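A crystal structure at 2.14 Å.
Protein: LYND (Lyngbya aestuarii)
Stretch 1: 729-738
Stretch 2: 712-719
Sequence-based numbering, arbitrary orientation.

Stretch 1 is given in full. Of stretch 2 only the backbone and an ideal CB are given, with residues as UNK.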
ATOM      1  N   VAL B 729       5.077  15.446 -18.824  1.00 42.98           N
ATOM      2  CA  VAL B 729       3.782  16.032 -19.116  1.00 51.17           C
ATOM      3  C   VAL B 729       3.916  16.981 -20.298  1.00 46.60           C
ATOM      4  O   VAL B 729       4.834  17.805 -20.340  1.00 40.06           O
ATOM      5  CB  VAL B 729       3.211  16.789 -17.905  1.00 47.07           C
ATOM      6  CG1 VAL B 729       1.826  17.357 -18.227  1.00 37.69           C
ATOM      7  CG2 VAL B 729       3.132  15.871 -16.698  1.00 48.94           C
ATOM      8  N   VAL B 730       2.989  16.869 -21.249  1.00 44.70           N
ATOM      9  CA  VAL B 730       2.983  17.742 -22.426  1.00 48.32           C
ATOM     10  C   VAL B 730       1.594  18.273 -22.726  1.00 46.72           C
ATOM     11  O   VAL B 730       0.596  17.745 -22.242  1.00 46.99           O
ATOM     12  CB  VAL B 730       3.464  17.014 -23.685  1.00 41.81           C
ATOM     13  CG1 VAL B 730       4.894  16.516 -23.517  1.00 46.36           C
ATOM     14  CG2 VAL B 730       2.528  15.860 -24.009  1.00 42.92           C
ATOM     15  N   LYS B 731       1.545  19.323 -23.534  1.00 39.33           N
ATOM     16  CA  LYS B 731       0.305  19.726 -24.174  1.00 44.50           C
ATOM     17  C   LYS B 731       0.535  19.674 -25.669  1.00 41.80           C
ATOM     18  O   LYS B 731       1.415  20.357 -26.184  1.00 43.05           O
ATOM     19  CB  LYS B 731      -0.138  21.126 -23.739  1.00 47.20           C
ATOM     20  CG  LYS B 731      -1.389  21.623 -24.462  1.00 45.60           C
ATOM     21  CD  LYS B 731      -1.914  22.928 -23.880  1.00 37.12           C
ATOM     22  CE  LYS B 731      -3.288  23.289 -24.445  1.00 43.27           C
ATOM     23  NZ  LYS B 731      -4.375  22.443 -23.864  1.00 46.38           N
ATOM     24  N   VAL B 732      -0.241  18.829 -26.346  1.00 50.84           N
ATOM     25  CA  VAL B 732      -0.210  18.737 -27.795  1.00 43.84           C
ATOM     26  C   VAL B 732      -1.305  19.620 -28.385  1.00 47.00           C
ATOM     27  O   VAL B 732      -2.454  19.552 -27.951  1.00 45.14           O
ATOM     28  CB  VAL B 732      -0.418  17.299 -28.264  1.00 46.19           C
ATOM     29  CG1 VAL B 732      -0.223  17.201 -29.760  1.00 50.95           C
ATOM     30  CG2 VAL B 732       0.537  16.360 -27.526  1.00 38.92           C
ATOM     31  N   THR B 733      -0.935  20.428 -29.378  1.00 45.68           N
ATOM     32  CA  THR B 733      -1.862  21.337 -30.029  1.00 46.30           C
ATOM     33  C   THR B 733      -1.829  21.157 -31.533  1.00 48.73           C
ATOM     34  O   THR B 733      -0.771  21.262 -32.141  1.00 46.67           O
ATOM     35  CB  THR B 733      -1.534  22.804 -29.694  1.00 54.62           C
ATOM     36  OG1 THR B 733      -1.772  23.020 -28.301  1.00 54.40           O
ATOM     37  CG2 THR B 733      -2.416  23.773 -30.505  1.00 57.67           C
ATOM     38  N   VAL B 734      -3.001  20.901 -32.116  1.00 47.98           N
ATOM     39  CA  VAL B 734      -3.158  20.787 -33.559  1.00 48.84           C
ATOM     40  C   VAL B 734      -4.176  21.826 -34.024  1.00 44.20           C
ATOM     41  O   VAL B 734      -5.376  21.563 -34.036  1.00 47.74           O
ATOM     42  CB  VAL B 734      -3.600  19.374 -33.979  1.00 42.56           C
ATOM     43  CG1 VAL B 734      -3.709  19.281 -35.487  1.00 49.23           C
ATOM     44  CG2 VAL B 734      -2.602  18.327 -33.486  1.00 41.09           C
ATOM     45  N   PRO B 735      -3.705  23.023 -34.395  1.00 51.79           N
ATOM     46  CA  PRO B 735      -4.618  24.117 -34.750  1.00 58.57           C
ATOM     47  C   PRO B 735      -5.620  23.735 -35.832  1.00 41.64           C
ATOM     48  O   PRO B 735      -5.227  23.241 -36.880  1.00 46.98           O
ATOM     49  CB  PRO B 735      -3.669  25.204 -35.257  1.00 60.67           C
ATOM     50  CG  PRO B 735      -2.389  24.936 -34.541  1.00 62.54           C
ATOM     51  CD  PRO B 735      -2.295  23.446 -34.469  1.00 57.49           C
ATOM     52  N   GLY B 736      -6.903  23.959 -35.555  1.00 45.18           N
ATOM     53  CA  GLY B 736      -7.979  23.607 -36.471  1.00 46.60           C
ATOM     54  C   GLY B 736      -8.858  22.500 -35.910  1.00 44.57           C
ATOM     55  O   GLY B 736     -10.066  22.488 -36.118  1.00 49.71           O
ATOM     56  N   MET B 737      -8.256  21.566 -35.184  1.00 48.15           N
ATOM     57  CA  MET B 737      -9.021  20.467 -34.600  1.00 44.71           C
ATOM     58  C   MET B 737      -9.902  20.987 -33.485  1.00 39.46           C
ATOM     59  O   MET B 737      -9.511  21.869 -32.731  1.00 53.93           O
ATOM     60  CB  MET B 737      -8.093  19.358 -34.106  1.00 52.89           C
ATOM     61  CG  MET B 737      -7.425  18.612 -35.260  1.00 57.45           C
ATOM     62  SD  MET B 737      -6.444  17.195 -34.756  1.00 74.74           S
ATOM     63  CE  MET B 737      -7.733  16.029 -34.349  1.00 66.48           C
ATOM     64  N   ARG B 738     -11.100  20.426 -33.391  1.00 49.57           N
ATOM     65  CA  ARG B 738     -12.151  20.982 -32.555  1.00 48.01           C
ATOM     66  C   ARG B 738     -12.165  20.436 -31.126  1.00 50.43           C
ATOM     67  O   ARG B 738     -11.911  19.249 -30.888  1.00 43.78           O
ATOM     68  CB  ARG B 738     -13.514  20.730 -33.208  1.00 37.82           C
ATOM     69  CG  ARG B 738     -13.545  20.931 -34.717  1.00 36.99           C
ATOM     70  CD  ARG B 738     -13.126  22.333 -35.109  1.00 38.05           C
ATOM     71  NE  ARG B 738     -14.072  23.326 -34.617  1.00 44.33           N
ATOM     72  CZ  ARG B 738     -14.313  24.498 -35.186  1.00 50.20           C
ATOM     73  NH1 ARG B 738     -13.686  24.850 -36.293  1.00 46.33           N
ATOM     74  NH2 ARG B 738     -15.197  25.315 -34.643  1.00 45.41           N
ATOM     75  N   UNK B 712      -3.907  18.500 -43.745  1.00 60.77           N
ATOM     76  CA  UNK B 712      -3.529  19.909 -43.758  1.00 67.55           C
ATOM     77  C   UNK B 712      -3.448  20.496 -42.365  1.00 68.84           C
ATOM     78  O   UNK B 712      -3.822  21.646 -42.163  1.00 67.88           O
ATOM     79  CB  UNK B 712      -4.524  20.714 -44.596  1.00 67.55           C
ATOM     80  N   UNK B 713      -2.952  19.701 -41.411  1.00 61.50           N
ATOM     81  CA  UNK B 713      -2.902  20.097 -40.004  1.00 52.96           C
ATOM     82  C   UNK B 713      -1.494  19.970 -39.420  1.00 61.14           C
ATOM     83  O   UNK B 713      -0.816  18.957 -39.608  1.00 56.70           O
ATOM     84  CB  UNK B 713      -3.879  19.249 -39.188  1.00 52.96           C
ATOM     85  N   UNK B 714      -1.068  21.009 -38.708  1.00 63.15           N
ATOM     86  CA  UNK B 714       0.230  21.023 -38.032  1.00 58.43           C
ATOM     87  C   UNK B 714       0.077  20.580 -36.574  1.00 52.38           C
ATOM     88  O   UNK B 714      -0.892  20.932 -35.915  1.00 57.63           O
ATOM     89  CB  UNK B 714       0.856  22.417 -38.102  1.00 58.43           C
ATOM     90  N   UNK B 715       1.040  19.815 -36.070  1.00 49.06           N
ATOM     91  CA  UNK B 715       0.994  19.330 -34.688  1.00 51.56           C
ATOM     92  C   UNK B 715       2.148  19.893 -33.857  1.00 47.91           C
ATOM     93  O   UNK B 715       3.314  19.636 -34.150  1.00 49.29           O
ATOM     94  CB  UNK B 715       1.032  17.801 -34.663  1.00 51.56           C
ATOM     95  N   UNK B 716       1.814  20.675 -32.834  1.00 51.20           N
ATOM     96  CA  UNK B 716       2.808  21.293 -31.968  1.00 51.78           C
ATOM     97  C   UNK B 716       2.876  20.584 -30.623  1.00 55.29           C
ATOM     98  O   UNK B 716       1.948  19.876 -30.243  1.00 52.13           O
ATOM     99  CB  UNK B 716       2.493  22.777 -31.768  1.00 51.78           C
ATOM    100  N   UNK B 717       3.979  20.791 -29.905  1.00 43.01           N
ATOM    101  CA  UNK B 717       4.142  20.246 -28.564  1.00 50.42           C
ATOM    102  C   UNK B 717       4.801  21.255 -27.636  1.00 49.14           C
ATOM    103  O   UNK B 717       5.809  21.872 -28.000  1.00 43.63           O
ATOM    104  CB  UNK B 717       4.966  18.957 -28.609  1.00 50.42           C
ATOM    105  N   UNK B 718       4.241  21.407 -26.436  1.00 47.83           N
ATOM    106  CA  UNK B 718       4.911  22.135 -25.369  1.00 52.20           C
ATOM    107  C   UNK B 718       5.185  21.192 -24.197  1.00 44.61           C
ATOM    108  O   UNK B 718       4.272  20.635 -23.590  1.00 42.53           O
ATOM    109  CB  UNK B 718       4.070  23.331 -24.918  1.00 52.20           C
ATOM    110  N   UNK B 719       6.461  21.002 -23.902  1.00 49.74           N
ATOM    111  CA  UNK B 719       6.863  20.152 -22.806  1.00 50.44           C
ATOM    112  C   UNK B 719       6.655  20.880 -21.479  1.00 58.90           C
ATOM    113  O   UNK B 719       7.329  21.861 -21.189  1.00 64.72           O
ATOM    114  CB  UNK B 719       8.322  19.720 -22.968  1.00 50.44           C
TER

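The two segments run antiparallel, and the backbone sets the frame before any side chain is chosen. Thr-733 and Lys-731 each use both N and O to pair with the partner strand; as in any extended strand, successive side chains alternate between the face of Val-730 and Val-732 and the face of Lys-731 and Thr-733.

Position 712 lies out of reach of stretch 1, which therefore asks nothing of it. Its phi of 77° and psi of 38° favour glycine by themselves, although asparagine is often tolerated in such a conformation. The residue is Gly-712, closing the preceding helix in a Schellman motif.

Position 713 points its CB toward stretch 1. The ideal CB lies 3.7 Å from Val-734 CG1, with Met-737 CG at 5.3 Å, so the surroundings are largely apolar and leave room for several more carbons. Leucine, isoleucine or methionine would suit. Leu-713 fills the space in its m,t rotamer: CD1 reaches 3.8 Å from Met-737 CG, while CD2 lies 3.6 Å from Pro-735 O. Gly-736 adds to the fit, since a CB there would come within 3.2 Å of Leu-713 CD2.

Position 714 points sideways, its ideal CB 4.9 Å from Pro-735 CD, and stretch 1 offers the side chain no polar partner. Many residues would do, long polar ones included. Glu-714 extends from the contact and bonds through OE2 elsewhere in the structure. Its backbone does more here: O accepts a CA-H...O contact from Val-734 CA at 3.3 Å.

Position 715 also points sideways, with its ideal CB 3.9 Å from Val-734 CG2. A small or beta-branched residue, such as valine, threonine or alanine, would suit this extended backbone. Thr-715 brings its CB to 3.8 Å from Val-734 CG2.

Position 716 falls on the face of Thr-733. Its N and O are committed to Thr-733, N to O at 2.7 Å and O to N at 3.1 Å, so proline is excluded; beside Thr-733 an aliphatic or beta-branched side chain, threonine included, would suit. Leu-716 takes the m,t rotamer, its CB 4.5 Å from Thr-733 CB.

Position 717 turns to the valine face, opposite Val-732 in a non-hydrogen-bonded pair. Valine or isoleucine would match these neighbours. Val-717 takes the t rotamer and sets CG1 4.0 Å from Val-730 CB.

Position 718 returns to the face of Lys-731, whose aliphatic stem offers a surface for a branched apolar side chain. Ile-718 lays CG2 3.5 Å from Lys-731 CB, while the end of its side chain leads away. The backbone pair is closed by Ile-718 N to Lys-731 O and Lys-731 N to Ile-718 O, both 3.0 Å.

Position 719 lies across from Val-730, its ideal CB 4.7 Å from Val-730 CG1 and 4.8 Å from Val-729 O. Either an aliphatic or a polar donor seems plausible. Asp-719 is less expected: OD1 sits 3.2 Å from Val-729 O, two acceptors without a bond, and is instead hydrogen-bonded to a residue just beyond the stretches.

Stretch 2, residues 712-719: GLETLVID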
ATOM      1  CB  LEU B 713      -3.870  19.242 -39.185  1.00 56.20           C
ATOM      2  CG  LEU B 713      -5.349  19.346 -39.580  1.00 60.87           C
ATOM      3  CD1 LEU B 713      -6.185  18.318 -38.830  1.00 61.77           C
ATOM      4  CD2 LEU B 713      -5.883  20.740 -39.321  1.00 46.84           C
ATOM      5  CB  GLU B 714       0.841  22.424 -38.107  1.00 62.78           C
ATOM      6  CG  GLU B 714       2.211  22.555 -37.465  1.00 71.60           C
ATOM      7  CD  GLU B 714       2.810  23.933 -37.673  1.00 75.87           C
ATOM      8  OE1 GLU B 714       2.037  24.907 -37.800  1.00 71.65           O
ATOM      9  OE2 GLU B 714       4.053  24.039 -37.708  1.00 73.87           O
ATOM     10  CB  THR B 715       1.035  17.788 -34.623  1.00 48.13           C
ATOM     11  OG1 THR B 715       2.389  17.343 -34.580  1.00 75.32           O
ATOM     12  CG2 THR B 715       0.325  17.178 -35.808  1.00 54.52           C
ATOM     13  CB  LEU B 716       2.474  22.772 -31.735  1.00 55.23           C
ATOM     14  CG  LEU B 716       2.517  23.705 -32.946  1.00 57.30           C
ATOM     15  CD1 LEU B 716       2.017  25.093 -32.565  1.00 52.34           C
ATOM     16  CD2 LEU B 716       3.912  23.780 -33.550  1.00 68.19           C
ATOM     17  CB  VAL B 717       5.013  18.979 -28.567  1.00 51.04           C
ATOM     18  CG1 VAL B 717       4.995  18.336 -27.193  1.00 41.85           C
ATOM     19  CG2 VAL B 717       4.530  17.994 -29.618  1.00 66.02           C
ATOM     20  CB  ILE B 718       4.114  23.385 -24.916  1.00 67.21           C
ATOM     21  CG1 ILE B 718       4.783  24.052 -23.706  1.00 67.46           C
ATOM     22  CG2 ILE B 718       2.663  23.055 -24.632  1.00 62.29           C
ATOM     23  CD1 ILE B 718       6.189  24.573 -23.981  1.00 60.45           C
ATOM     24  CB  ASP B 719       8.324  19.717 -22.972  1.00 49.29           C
ATOM     25  CG  ASP B 719       8.777  18.752 -21.873  1.00 56.82           C
ATOM     26  OD1 ASP B 719       7.905  18.113 -21.235  1.00 55.02           O
ATOM     27  OD2 ASP B 719      10.003  18.638 -21.642  1.00 59.78           O
TER
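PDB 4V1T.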